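Local coordinates for polymerase subunit PA (Dhori virus, PDB 4CGS), which forms the N-terminal domain of an orthomyxovirus polymerase PA subunit, the counterpart of the influenza cap-snatching endonuclease domain, and probably binds RNA as part of the whole protein, at residues C39-V44 and V99-Y104; A34-C39 and E164-L169; V57-V62 and D92-K97; I61-T66 and P85-L90. All coordinates share one frame; numbering follows the deposited sequence.

Interaction 1 (C39-V44 and V99-Y104)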
loop_
_atom_site.group_PDB
_atom_site.type_symbol
_atom_site.label_atom_id
_atom_site.label_comp_id
_atom_site.label_asym_id
_atom_site.label_seq_id
_atom_site.Cartn_x
_atom_site.Cartn_y
_atom_site.Cartn_z
ATOM N N CYS A 39 7.674 1.427 -0.540
ATOM C CA CYS A 39 7.599 1.632 0.890
ATOM C C CYS A 39 6.396 2.443 1.300
ATOM O O CYS A 39 5.796 2.208 2.341
ATOM C CB CYS A 39 8.842 2.309 1.456
ATOM S SG CYS A 39 10.359 1.310 1.451
ATOM N N ILE A 40 5.978 3.405 0.485
ATOM C CA ILE A 40 4.729 4.142 0.700
ATOM C C ILE A 40 3.565 3.158 0.667
ATOM O O ILE A 40 2.675 3.197 1.527
ATOM C CB ILE A 40 4.561 5.280 -0.321
ATOM C CG1 ILE A 40 5.601 6.422 -0.062
ATOM C CG2 ILE A 40 3.129 5.873 -0.246
ATOM C CD1 ILE A 40 5.595 7.505 -1.121
ATOM N N LYS A 41 3.532 2.290 -0.369
ATOM C CA LYS A 41 2.480 1.294 -0.483
ATOM C C LYS A 41 2.417 0.408 0.752
ATOM O O LYS A 41 1.343 0.162 1.286
ATOM C CB LYS A 41 2.728 0.476 -1.710
ATOM C CG LYS A 41 1.712 -0.646 -1.945
ATOM C CD LYS A 41 2.104 -1.421 -3.178
ATOM C CE LYS A 41 1.313 -2.682 -3.369
ATOM N NZ LYS A 41 1.643 -3.252 -4.744
ATOM N N TYR A 42 3.542 -0.071 1.245
ATOM C CA TYR A 42 3.587 -0.902 2.424
ATOM C C TYR A 42 3.057 -0.171 3.634
ATOM O O TYR A 42 2.302 -0.714 4.461
ATOM C CB TYR A 42 4.937 -1.507 2.646
ATOM C CG TYR A 42 4.985 -2.547 3.723
ATOM C CD1 TYR A 42 4.434 -3.815 3.485
ATOM C CD2 TYR A 42 5.488 -2.280 4.988
ATOM C CE1 TYR A 42 4.436 -4.814 4.431
ATOM C CE2 TYR A 42 5.504 -3.281 5.971
ATOM C CZ TYR A 42 5.021 -4.537 5.685
ATOM O OH TYR A 42 5.024 -5.530 6.648
ATOM N N THR A 43 3.535 1.040 3.813
ATOM C CA THR A 43 3.128 1.880 4.921
ATOM C C THR A 43 1.616 2.117 4.885
ATOM O O THR A 43 0.933 2.111 5.937
ATOM C CB THR A 43 3.905 3.221 4.984
ATOM O OG1 THR A 43 5.303 2.954 4.975
ATOM C CG2 THR A 43 3.575 3.957 6.272
ATOM N N VAL A 44 1.028 2.302 3.715
ATOM C CA VAL A 44 -0.399 2.449 3.565
ATOM C C VAL A 44 -1.094 1.164 4.040
ATOM O O VAL A 44 -2.060 1.225 4.786
ATOM C CB VAL A 44 -0.779 2.841 2.128
ATOM C CG1 VAL A 44 -2.304 2.600 1.923
ATOM C CG2 VAL A 44 -0.395 4.279 1.865
ATOM N N VAL A 99 -7.809 -7.120 -0.641
ATOM C CA VAL A 99 -7.549 -5.704 -0.834
ATOM C C VAL A 99 -6.248 -5.540 -1.588
ATOM O O VAL A 99 -5.224 -6.027 -1.178
ATOM C CB VAL A 99 -7.508 -4.942 0.513
ATOM C CG1 VAL A 99 -7.291 -3.440 0.259
ATOM C CG2 VAL A 99 -8.766 -5.193 1.336
ATOM N N TYR A 100 -6.287 -4.760 -2.673
ATOM C CA TYR A 100 -5.092 -4.413 -3.442
ATOM C C TYR A 100 -4.888 -2.912 -3.217
ATOM O O TYR A 100 -5.865 -2.162 -3.246
ATOM C CB TYR A 100 -5.276 -4.715 -4.896
ATOM C CG TYR A 100 -5.639 -6.165 -5.231
ATOM C CD1 TYR A 100 -6.937 -6.536 -5.197
ATOM C CD2 TYR A 100 -4.669 -7.121 -5.570
ATOM C CE1 TYR A 100 -7.367 -7.827 -5.483
ATOM C CE2 TYR A 100 -5.075 -8.458 -5.878
ATOM C CZ TYR A 100 -6.424 -8.736 -5.839
ATOM O OH TYR A 100 -6.894 -10.040 -6.130
ATOM N N VAL A 101 -3.644 -2.499 -3.017
ATOM C CA VAL A 101 -3.320 -1.064 -2.810
ATOM C C VAL A 101 -2.499 -0.586 -3.992
ATOM O O VAL A 101 -1.486 -1.215 -4.351
ATOM C CB VAL A 101 -2.553 -0.901 -1.519
ATOM C CG1 VAL A 101 -2.103 0.550 -1.308
ATOM C CG2 VAL A 101 -3.374 -1.352 -0.330
ATOM N N LYS A 102 -2.899 0.531 -4.550
ATOM C CA LYS A 102 -2.218 1.200 -5.601
ATOM C C LYS A 102 -1.946 2.672 -5.240
ATOM O O LYS A 102 -2.887 3.405 -4.895
ATOM C CB LYS A 102 -3.026 1.017 -6.960
ATOM C CG LYS A 102 -3.163 -0.407 -7.544
ATOM C CD LYS A 102 -3.591 -0.421 -9.027
ATOM C CE LYS A 102 -3.428 -1.801 -9.712
ATOM N NZ LYS A 102 -3.541 -1.823 -11.230
ATOM N N VAL A 103 -0.704 3.086 -5.370
ATOM C CA VAL A 103 -0.284 4.444 -5.132
ATOM C C VAL A 103 -0.016 5.134 -6.473
ATOM O O VAL A 103 0.787 4.702 -7.283
ATOM C CB VAL A 103 0.999 4.525 -4.266
ATOM C CG1 VAL A 103 1.431 5.970 -4.069
ATOM C CG2 VAL A 103 0.770 3.785 -2.959
ATOM N N TYR A 104 -0.696 6.228 -6.702
ATOM C CA TYR A 104 -0.544 7.040 -7.903
ATOM C C TYR A 104 0.364 8.259 -7.592
ATOM O O TYR A 104 0.063 8.956 -6.762
ATOM C CB TYR A 104 -1.965 7.457 -8.267
ATOM C CG TYR A 104 -2.855 6.362 -8.763
ATOM C CD1 TYR A 104 -3.421 5.440 -7.865
ATOM C CD2 TYR A 104 -3.090 6.155 -10.106
ATOM C CE1 TYR A 104 -4.219 4.412 -8.275
ATOM C CE2 TYR A 104 -3.910 5.120 -10.545
ATOM C CZ TYR A 104 -4.450 4.224 -9.633
ATOM O OH TYR A 104 -5.282 3.184 -10.034
HETATM O O HOH W 1 0.385 -1.321 -6.417
HETATM O O HOH W 2 -1.434 -4.226 -5.728
#
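The extended side chain of Lys41 overlaps Val101, the two sliding past each other in opposite directions. CG, anti to the backbone N (chi1 179°), lies 4.0 Å from Val101 CG1, and CE comes to 3.3 Å from Val101 O. NZ itself does not bond that carbonyl directly. A water lies between them, accepting from Lys41 NZ at 2.8 Å and donating to Val101 O at 2.8 Å. A second water joins the same two atoms only weakly. Lysine suits this margin because its methylene chain can pack on valine while the ammonium stays hydrated; Asp89 offers it a long, weak ion pair.

On the inner side the contact is wholly apolar. Val44 CG1 meets Val101 CG1 at 3.8 Å, and the Ile40 and Val103 side chains cross at about a right angle, CG2 to CG2. Val103 CG2 also rests 3.9 Å from Lys41 CA, against the helix backbone. Short branched side chains let the axes of 39-44 and 99-104 approach to 8.4 Å, their directions 134° apart. Phe149, Leu150 and Ile153 of helix 140-157 also touch Ile40. A helix packed on the mixed sheet is consistent with the PD-(D/E)XK nuclease-like fold of influenza PA endonuclease domains.

Interaction 2 (A34-C39 and E164-L169)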
loop_
_atom_site.group_PDB
_atom_site.type_symbol
_atom_site.label_atom_id
_atom_site.label_comp_id
_atom_site.label_asym_id
_atom_site.label_seq_id
_atom_site.Cartn_x
_atom_site.Cartn_y
_atom_site.Cartn_z
ATOM N N ALA A 34 11.149 4.005 -7.255
ATOM C CA ALA A 34 10.314 2.851 -7.094
ATOM C C ALA A 34 10.374 2.291 -5.711
ATOM O O ALA A 34 9.319 1.873 -5.170
ATOM C CB ALA A 34 10.648 1.780 -8.119
ATOM N N ARG A 35 11.499 2.285 -5.057
ATOM C CA ARG A 35 11.634 1.761 -3.692
ATOM C C ARG A 35 10.843 2.643 -2.735
ATOM O O ARG A 35 10.161 2.125 -1.830
ATOM C CB ARG A 35 13.093 1.725 -3.273
ATOM C CG ARG A 35 13.372 1.075 -1.954
ATOM C CD ARG A 35 14.826 0.887 -1.670
ATOM N NE ARG A 35 15.022 0.228 -0.385
ATOM C CZ ARG A 35 16.234 0.025 0.156
ATOM N NH1 ARG A 35 17.311 0.448 -0.522
ATOM N NH2 ARG A 35 16.369 -0.523 1.378
ATOM N N ILE A 36 10.940 3.978 -2.907
ATOM C CA ILE A 36 10.159 4.851 -2.078
ATOM C C ILE A 36 8.705 4.633 -2.248
ATOM O O ILE A 36 7.979 4.515 -1.265
ATOM C CB ILE A 36 10.554 6.334 -2.320
ATOM C CG1 ILE A 36 12.024 6.566 -1.842
ATOM C CG2 ILE A 36 9.607 7.273 -1.572
ATOM C CD1 ILE A 36 12.651 7.877 -2.257
ATOM N N VAL A 37 8.218 4.592 -3.476
ATOM C CA VAL A 37 6.806 4.283 -3.724
ATOM C C VAL A 37 6.364 2.947 -3.127
ATOM O O VAL A 37 5.280 2.860 -2.546
ATOM C CB VAL A 37 6.426 4.427 -5.201
ATOM C CG1 VAL A 37 5.004 3.932 -5.462
ATOM C CG2 VAL A 37 6.569 5.879 -5.634
ATOM N N GLU A 38 7.234 1.954 -3.209
ATOM C CA GLU A 38 6.874 0.602 -2.663
ATOM C C GLU A 38 6.793 0.665 -1.153
ATOM O O GLU A 38 5.912 0.070 -0.535
ATOM C CB GLU A 38 7.892 -0.434 -3.152
ATOM C CG GLU A 38 7.448 -1.872 -2.925
ATOM C CD GLU A 38 8.374 -2.891 -3.530
ATOM O OE1 GLU A 38 9.176 -2.570 -4.420
ATOM O OE2 GLU A 38 8.331 -4.048 -3.034
ATOM N N CYS A 39 7.674 1.427 -0.540
ATOM C CA CYS A 39 7.599 1.632 0.890
ATOM C C CYS A 39 6.396 2.443 1.300
ATOM O O CYS A 39 5.796 2.208 2.341
ATOM C CB CYS A 39 8.842 2.309 1.456
ATOM S SG CYS A 39 10.359 1.310 1.451
ATOM N N GLU A 164 9.183 15.356 -8.013
ATOM C CA GLU A 164 9.317 15.412 -9.455
ATOM C C GLU A 164 9.891 14.089 -10.002
ATOM O O GLU A 164 9.349 13.529 -10.954
ATOM C CB GLU A 164 10.178 16.579 -9.905
ATOM C CG GLU A 164 10.197 16.759 -11.431
ATOM C CD GLU A 164 11.353 17.612 -11.980
ATOM O OE1 GLU A 164 12.324 17.949 -11.297
ATOM O OE2 GLU A 164 11.284 17.906 -13.185
ATOM N N ARG A 165 10.924 13.566 -9.343
ATOM C CA ARG A 165 11.524 12.295 -9.719
ATOM C C ARG A 165 10.510 11.149 -9.633
ATOM O O ARG A 165 10.463 10.283 -10.529
ATOM C CB ARG A 165 12.769 12.015 -8.877
ATOM C CG ARG A 165 13.928 12.919 -9.315
ATOM C CD ARG A 165 15.174 12.692 -8.525
ATOM N NE ARG A 165 15.598 11.331 -8.611
ATOM C CZ ARG A 165 16.651 10.844 -7.975
ATOM N NH1 ARG A 165 17.442 11.666 -7.287
ATOM N NH2 ARG A 165 16.938 9.530 -8.055
ATOM N N MET A 166 9.738 11.076 -8.538
ATOM C CA MET A 166 8.729 10.030 -8.428
ATOM C C MET A 166 7.633 10.134 -9.493
ATOM O O MET A 166 7.092 9.138 -9.953
ATOM C CB MET A 166 8.077 10.006 -7.045
ATOM C CG MET A 166 8.976 9.367 -5.981
ATOM S SD MET A 166 8.143 9.186 -4.390
ATOM C CE MET A 166 8.079 10.871 -3.821
ATOM N N GLN A 167 7.298 11.357 -9.886
ATOM C CA GLN A 167 6.367 11.577 -10.985
ATOM C C GLN A 167 6.925 11.135 -12.332
ATOM O O GLN A 167 6.199 11.079 -13.301
ATOM C CB GLN A 167 5.861 13.027 -10.960
ATOM C CG GLN A 167 4.962 13.234 -9.742
ATOM C CD GLN A 167 4.321 14.586 -9.507
ATOM O OE1 GLN A 167 4.855 15.672 -9.896
ATOM N NE2 GLN A 167 3.142 14.533 -8.819
ATOM N N GLU A 168 8.238 10.933 -12.387
ATOM C CA GLU A 168 8.920 10.391 -13.544
ATOM C C GLU A 168 8.977 8.868 -13.572
ATOM O O GLU A 168 9.600 8.290 -14.471
ATOM C CB GLU A 168 10.331 11.010 -13.733
ATOM C CG GLU A 168 10.308 12.485 -13.985
ATOM C CD GLU A 168 11.682 13.154 -13.938
ATOM O OE1 GLU A 168 12.588 12.668 -13.245
ATOM O OE2 GLU A 168 11.845 14.243 -14.519
ATOM N N LEU A 169 8.383 8.171 -12.591
ATOM C CA LEU A 169 8.146 6.710 -12.697
ATOM C C LEU A 169 7.351 6.347 -13.957
ATOM O O LEU A 169 6.239 6.795 -14.149
ATOM C CB LEU A 169 7.492 6.166 -11.420
ATOM C CG LEU A 169 8.513 5.941 -10.312
ATOM C CD1 LEU A 169 7.914 5.817 -8.949
ATOM C CD2 LEU A 169 9.347 4.683 -10.688
#
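Leu169, the last modelled residue, reaches back from the C-terminus to helix 31-44. Its CB and CG form a stem that makes no close contact across the interface, and the two methyls at its tip do the touching. CG stands anti to the carbonyl carbon (chi1 -80°), on the side of the backbone N. From there CD1 reaches 3.6 Å from Val37 CG2, the two side chains running past each other in opposite directions. CD2 turns to Ala34, 3.9 Å from its N and 4.1 Å from its CB. Alanine suits this place, since its small side chain lets the leucine come up to the helix backbone.

After the helical turn at 164-166 the chain makes a type I beta turn, Met166 to Leu169, closed by Leu169 N donating to Met166 O at 3.1 Å. This turn brings both hydrophobic residues to the same helix, so that the end of the domain is folded back on a helix near its beginning.

Met166 is modelled in two conformers, and its contacts, less certain for that reason, hold for one alone: SD lies 3.7 Å from Ile36 CG2, the two side chains crossing at about a right angle, and 3.9 Å from Val37 CG2. In that conformer Val37 CG2 is touched by both partners. At the periphery the packing is framed by polar links: Arg165 forms a salt bridge with Glu33, and Glu168 O accepts a hydrogen bond from Arg30.

Interaction 3 (V57-V62 and D92-K97)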
loop_
_atom_site.group_PDB
_atom_site.type_symbol
_atom_site.label_atom_id
_atom_site.label_comp_id
_atom_site.label_asym_id
_atom_site.label_seq_id
_atom_site.Cartn_x
_atom_site.Cartn_y
_atom_site.Cartn_z
ATOM N N VAL A 57 -9.601 -9.785 17.180
ATOM C CA VAL A 57 -8.254 -10.053 16.661
ATOM C C VAL A 57 -8.062 -9.167 15.409
ATOM O O VAL A 57 -9.044 -8.563 14.926
ATOM C CB VAL A 57 -8.040 -11.537 16.327
ATOM C CG1 VAL A 57 -8.161 -12.364 17.572
ATOM C CG2 VAL A 57 -8.969 -12.050 15.212
ATOM N N PRO A 58 -6.804 -9.061 14.881
ATOM C CA PRO A 58 -6.622 -8.139 13.742
ATOM C C PRO A 58 -7.615 -8.467 12.612
ATOM O O PRO A 58 -7.811 -9.618 12.233
ATOM C CB PRO A 58 -5.131 -8.427 13.338
ATOM C CG PRO A 58 -4.461 -8.702 14.645
ATOM C CD PRO A 58 -5.492 -9.441 15.469
ATOM N N ARG A 59 -8.201 -7.406 12.084
ATOM C CA ARG A 59 -9.114 -7.499 10.942
ATOM C C ARG A 59 -8.426 -7.964 9.694
ATOM O O ARG A 59 -9.024 -8.586 8.844
ATOM C CB ARG A 59 -9.830 -6.196 10.760
ATOM C CG ARG A 59 -10.710 -6.116 9.530
ATOM C CD ARG A 59 -11.423 -4.782 9.537
ATOM N NE ARG A 59 -12.051 -4.490 8.244
ATOM C CZ ARG A 59 -12.670 -3.384 7.891
ATOM N NH1 ARG A 59 -12.672 -2.360 8.694
ATOM N NH2 ARG A 59 -13.130 -3.274 6.665
ATOM N N TYR A 60 -7.170 -7.585 9.533
ATOM C CA TYR A 60 -6.441 -7.772 8.300
ATOM C C TYR A 60 -5.272 -8.683 8.449
ATOM O O TYR A 60 -4.640 -8.711 9.517
ATOM C CB TYR A 60 -5.873 -6.431 7.796
ATOM C CG TYR A 60 -6.949 -5.466 7.377
ATOM C CD1 TYR A 60 -7.501 -5.466 6.091
ATOM C CD2 TYR A 60 -7.481 -4.536 8.280
ATOM C CE1 TYR A 60 -8.475 -4.553 5.714
ATOM C CE2 TYR A 60 -8.426 -3.623 7.912
ATOM C CZ TYR A 60 -8.926 -3.617 6.621
ATOM O OH TYR A 60 -9.908 -2.672 6.317
ATOM N N ILE A 61 -5.006 -9.458 7.416
ATOM C CA ILE A 61 -3.726 -10.135 7.197
ATOM C C ILE A 61 -2.995 -9.398 6.104
ATOM O O ILE A 61 -3.555 -9.192 5.031
ATOM C CB ILE A 61 -3.938 -11.614 6.792
ATOM C CG1 ILE A 61 -4.688 -12.341 7.935
ATOM C CG2 ILE A 61 -2.619 -12.276 6.486
ATOM C CD1 ILE A 61 -5.153 -13.769 7.549
ATOM N N VAL A 62 -1.788 -8.941 6.352
ATOM C CA VAL A 62 -1.005 -8.266 5.343
ATOM C C VAL A 62 -0.187 -9.263 4.616
ATOM O O VAL A 62 0.688 -9.898 5.218
ATOM C CB VAL A 62 -0.083 -7.127 5.961
ATOM C CG1 VAL A 62 0.812 -6.532 4.868
ATOM C CG2 VAL A 62 -0.908 -6.022 6.644
ATOM N N ASP A 92 -9.112 -8.838 4.173
ATOM C CA ASP A 92 -9.991 -8.178 5.087
ATOM C C ASP A 92 -10.924 -9.272 5.626
ATOM O O ASP A 92 -11.795 -9.764 4.898
ATOM C CB ASP A 92 -10.776 -7.119 4.351
ATOM C CG ASP A 92 -11.784 -6.407 5.219
ATOM O OD1 ASP A 92 -12.138 -6.866 6.310
ATOM O OD2 ASP A 92 -12.259 -5.308 4.787
ATOM N N LEU A 93 -10.693 -9.695 6.868
ATOM C CA LEU A 93 -11.427 -10.820 7.430
ATOM C C LEU A 93 -12.848 -10.434 7.879
ATOM O O LEU A 93 -13.735 -11.302 8.136
ATOM C CB LEU A 93 -10.634 -11.409 8.572
ATOM C CG LEU A 93 -9.178 -11.803 8.276
ATOM C CD1 LEU A 93 -8.524 -12.490 9.473
ATOM C CD2 LEU A 93 -9.167 -12.704 7.038
ATOM N N LYS A 94 -13.107 -9.146 8.000
ATOM C CA LYS A 94 -14.489 -8.647 8.352
ATOM C C LYS A 94 -15.346 -8.701 7.139
ATOM O O LYS A 94 -16.433 -9.322 7.174
ATOM C CB LYS A 94 -14.404 -7.270 8.968
ATOM C CG LYS A 94 -15.753 -6.665 9.204
ATOM C CD LYS A 94 -15.591 -5.222 9.635
ATOM C CE LYS A 94 -16.921 -4.536 9.839
ATOM N NZ LYS A 94 -16.648 -3.114 10.110
ATOM N N GLU A 95 -14.910 -8.059 6.089
ATOM C CA GLU A 95 -15.685 -7.944 4.843
ATOM C C GLU A 95 -15.522 -9.169 3.927
ATOM O O GLU A 95 -16.306 -9.328 2.970
ATOM C CB GLU A 95 -15.340 -6.639 4.108
ATOM C CG GLU A 95 -15.694 -5.399 4.907
ATOM C CD GLU A 95 -17.145 -5.285 5.255
ATOM O OE1 GLU A 95 -17.953 -5.842 4.506
ATOM O OE2 GLU A 95 -17.444 -4.626 6.268
ATOM N N ARG A 96 -14.528 -10.030 4.203
ATOM C CA ARG A 96 -14.267 -11.216 3.377
ATOM C C ARG A 96 -13.884 -10.740 1.959
ATOM O O ARG A 96 -14.461 -11.197 0.976
ATOM C CB ARG A 96 -15.449 -12.195 3.352
ATOM C CG ARG A 96 -15.974 -12.544 4.725
ATOM C CD ARG A 96 -14.996 -13.540 5.381
ATOM N NE ARG A 96 -14.867 -14.749 4.531
ATOM C CZ ARG A 96 -13.979 -15.712 4.715
ATOM N NH1 ARG A 96 -13.113 -15.593 5.685
ATOM N NH2 ARG A 96 -13.884 -16.736 3.830
ATOM N N LYS A 97 -12.871 -9.886 1.905
ATOM C CA LYS A 97 -12.424 -9.295 0.646
ATOM C C LYS A 97 -10.891 -9.392 0.589
ATOM O O LYS A 97 -10.232 -9.349 1.659
ATOM C CB LYS A 97 -12.787 -7.823 0.544
ATOM C CG LYS A 97 -14.233 -7.403 0.671
ATOM C CD LYS A 97 -15.045 -7.613 -0.557
ATOM C CE LYS A 97 -16.505 -7.294 -0.379
ATOM N NZ LYS A 97 -17.283 -7.715 -1.553
#
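The Arg59 guanidinium is sandwiched: Lys94 CD lies 3.8 Å above the centre of one face, Tyr60 OH over the centre of the opposite face, and the Asp92 carboxylate at the edge. The Tyr60 ring in turn has Arg59 CG over one face, offset toward the rim. Tyr60 and Asp92 form an antiparallel non-hydrogen-bonded pair, setting strand 57-62 beside the first strand of a beta hairpin. Asp92 opens the hairpin's tight connection, with an Asx turn and a G1 beta bulge in which Arg96 and Lys97 face Asp92; Arg96 takes the left-handed conformation.

Arg59 forms a side-on salt bridge with the carboxylate. NE donates to Asp92 OD1 at 3.1 Å, from above the carboxylate plane, and NH2 to Asp92 OD2 at 2.9 Å, on the syn side but tilted from that plane. Aspartate suits the place because OD1 also accepts from the backbone N of Lys94 and of Glu95, which holds the turn while it binds the arginine. Tyr137 OH is hydrogen-bonded to both Asp92 OD2 and Tyr60 OH, joining this cluster to helix 132-137.

On the backbone, Leu93 N donates to Arg59 O at 2.8 Å, nearly straight on to the carbonyl. Beyond that bond, the methyls Ile61 CD1 and Leu93 CD1 meet at 4.1 Å.

Interaction 4 (I61-T66 and P85-L90)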
loop_
_atom_site.group_PDB
_atom_site.type_symbol
_atom_site.label_atom_id
_atom_site.label_comp_id
_atom_site.label_asym_id
_atom_site.label_seq_id
_atom_site.Cartn_x
_atom_site.Cartn_y
_atom_site.Cartn_z
ATOM N N ILE A 61 -5.006 -9.458 7.416
ATOM C CA ILE A 61 -3.726 -10.135 7.197
ATOM C C ILE A 61 -2.995 -9.398 6.104
ATOM O O ILE A 61 -3.555 -9.192 5.031
ATOM C CB ILE A 61 -3.938 -11.614 6.792
ATOM C CG1 ILE A 61 -4.688 -12.341 7.935
ATOM C CG2 ILE A 61 -2.619 -12.276 6.486
ATOM C CD1 ILE A 61 -5.153 -13.769 7.549
ATOM N N VAL A 62 -1.788 -8.941 6.352
ATOM C CA VAL A 62 -1.005 -8.266 5.343
ATOM C C VAL A 62 -0.187 -9.263 4.616
ATOM O O VAL A 62 0.688 -9.898 5.218
ATOM C CB VAL A 62 -0.083 -7.127 5.961
ATOM C CG1 VAL A 62 0.812 -6.532 4.868
ATOM C CG2 VAL A 62 -0.908 -6.022 6.644
ATOM N N ASN A 63 -0.423 -9.425 3.309
ATOM C CA ASN A 63 0.364 -10.354 2.482
ATOM C C ASN A 63 1.563 -9.634 1.838
ATOM O O ASN A 63 2.502 -10.306 1.416
ATOM C CB ASN A 63 -0.517 -10.931 1.345
ATOM C CG ASN A 63 -1.588 -11.844 1.754
ATOM O OD1 ASN A 63 -2.658 -11.839 1.139
ATOM N ND2 ASN A 63 -1.353 -12.630 2.793
ATOM N N MET A 64 1.545 -8.323 1.642
ATOM C CA MET A 64 2.648 -7.664 1.006
ATOM C C MET A 64 3.935 -7.932 1.737
ATOM O O MET A 64 3.984 -7.920 2.976
ATOM C CB MET A 64 2.415 -6.186 0.911
ATOM C CG MET A 64 3.452 -5.468 0.143
ATOM S SD MET A 64 3.064 -3.698 -0.067
ATOM C CE MET A 64 4.582 -3.103 -0.809
ATOM N N TRP A 65 4.955 -8.217 0.976
ATOM C CA TRP A 65 6.311 -8.570 1.457
ATOM C C TRP A 65 6.373 -9.882 2.242
ATOM O O TRP A 65 7.359 -10.112 2.937
ATOM C CB TRP A 65 6.955 -7.399 2.205
ATOM C CG TRP A 65 7.291 -6.228 1.349
ATOM C CD1 TRP A 65 7.309 -6.087 -0.039
ATOM C CD2 TRP A 65 7.677 -4.925 1.861
ATOM N NE1 TRP A 65 7.703 -4.821 -0.378
ATOM C CE2 TRP A 65 7.974 -4.095 0.710
ATOM C CE3 TRP A 65 7.898 -4.408 3.128
ATOM C CZ2 TRP A 65 8.382 -2.793 0.873
ATOM C CZ3 TRP A 65 8.341 -3.121 3.245
ATOM C CH2 TRP A 65 8.555 -2.319 2.156
ATOM N N THR A 66 5.411 -10.776 2.016
ATOM C CA THR A 66 5.466 -12.134 2.423
ATOM C C THR A 66 5.532 -13.033 1.205
ATOM O O THR A 66 5.156 -12.621 0.081
ATOM C CB THR A 66 4.303 -12.563 3.310
ATOM O OG1 THR A 66 3.117 -12.756 2.493
ATOM C CG2 THR A 66 4.067 -11.523 4.470
ATOM N N PRO A 85 -2.867 -13.186 -10.927
ATOM C CA PRO A 85 -1.459 -13.623 -10.816
ATOM C C PRO A 85 -0.809 -13.186 -9.512
ATOM O O PRO A 85 -0.017 -13.907 -8.953
ATOM C CB PRO A 85 -0.762 -12.914 -11.996
ATOM C CG PRO A 85 -1.875 -12.697 -12.991
ATOM C CD PRO A 85 -3.145 -12.491 -12.199
ATOM N N ASN A 86 -1.126 -11.950 -9.111
ATOM C CA ASN A 86 -0.620 -11.324 -7.877
ATOM C C ASN A 86 -1.646 -11.481 -6.733
ATOM O O ASN A 86 -2.837 -11.315 -6.917
ATOM C CB ASN A 86 -0.471 -9.782 -8.167
ATOM C CG ASN A 86 -1.738 -9.134 -8.854
ATOM O OD1 ASN A 86 -2.266 -9.610 -9.946
ATOM N ND2 ASN A 86 -2.168 -7.994 -8.299
ATOM N N VAL A 87 -1.145 -11.840 -5.550
ATOM C CA VAL A 87 -2.007 -12.048 -4.389
ATOM C C VAL A 87 -2.443 -10.692 -3.817
ATOM O O VAL A 87 -1.827 -9.655 -3.993
ATOM C CB VAL A 87 -1.328 -12.891 -3.256
ATOM C CG1 VAL A 87 -0.787 -14.180 -3.809
ATOM C CG2 VAL A 87 -0.223 -12.115 -2.564
ATOM N N PRO A 88 -3.650 -10.642 -3.186
ATOM C CA PRO A 88 -4.039 -9.351 -2.588
ATOM C C PRO A 88 -3.015 -8.892 -1.576
ATOM O O PRO A 88 -2.452 -9.713 -0.817
ATOM C CB PRO A 88 -5.405 -9.657 -1.969
ATOM C CG PRO A 88 -5.863 -10.917 -2.636
ATOM C CD PRO A 88 -4.694 -11.671 -2.983
ATOM N N ASP A 89 -2.847 -7.581 -1.450
ATOM C CA ASP A 89 -1.951 -6.991 -0.457
ATOM C C ASP A 89 -2.391 -7.194 0.984
ATOM O O ASP A 89 -1.577 -7.382 1.882
ATOM C CB ASP A 89 -1.747 -5.480 -0.804
ATOM C CG ASP A 89 -1.132 -5.297 -2.137
ATOM O OD1 ASP A 89 -0.005 -5.895 -2.331
ATOM O OD2 ASP A 89 -1.674 -4.559 -2.968
ATOM N N LEU A 90 -3.719 -7.213 1.187
ATOM C CA LEU A 90 -4.289 -7.543 2.455
ATOM C C LEU A 90 -5.510 -8.476 2.277
ATOM O O LEU A 90 -6.183 -8.438 1.259
ATOM C CB LEU A 90 -4.752 -6.325 3.298
ATOM C CG LEU A 90 -3.849 -5.131 3.476
ATOM C CD1 LEU A 90 -4.015 -4.124 2.335
ATOM C CD2 LEU A 90 -4.049 -4.482 4.842
#
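Asp89 O is gripped by two successive amides, Asn63 N at 2.7 Å and Met64 N at 3.3 Å. The Met64 donor lies in the carbonyl plane on a lone pair, whereas Asn63 N stands above that plane, 39° out of it. The carbonyl thus holds the chain just where strand 57-62 ends and a type II beta turn, Asn63 to Thr66, begins. Trp65 takes the left-handed position of that turn. Asn63 O closes it, accepting from both Thr66 N and Thr66 OG1, the hydroxyl at 2.7 Å; a threonine suits the closing position because its side chain adds this second bond.

One residue back, Val62 and Leu90 form an antiparallel non-hydrogen-bonded pair. Their side chains lie side by side, with Val62 CG2 3.9 Å from Leu90 CD2, and Leu90 CA makes a CA-H...O contact of 3.1 Å to Ile61 O. Asp89 and Leu90 together face Val99 in a classic beta bulge, and Asp89 OD2 accepts from Val101 N. Val87 CG2 touches Asn63 CB at 4.1 Å.

The contact lies among several elements: Met64 packs on Glu38, Lys41 and Tyr42 of helix 31-44, while Pro88 lies against Met75 of helix 68-78 and Tyr100 of strand 97-104.

Along the chain the contacts are nested: interaction 2 closes the widest loop, interaction 1 lies within it, and interactions 3 and 4 inside that, both starting from strand 57-62. Interactions 1 and 2 share Cys39 and helix 31-44, their centres 12 Å apart; interactions 3 and 4 share Ile61 and Val62, also with centres 12 Å apart. Interactions 1, 3 and 4 all reach one mixed sheet. Interactions 2 and 3, about 28 Å apart between centres, lie on opposite sides of the chain's centre. Trp65 NE1 bonds Glu38 OE2, and Tyr42 packs on Val62. Helix 31-44 thus meets both sheet and C-terminal segment, gathering sequence-distant residues into one compact N-terminal domain of PA.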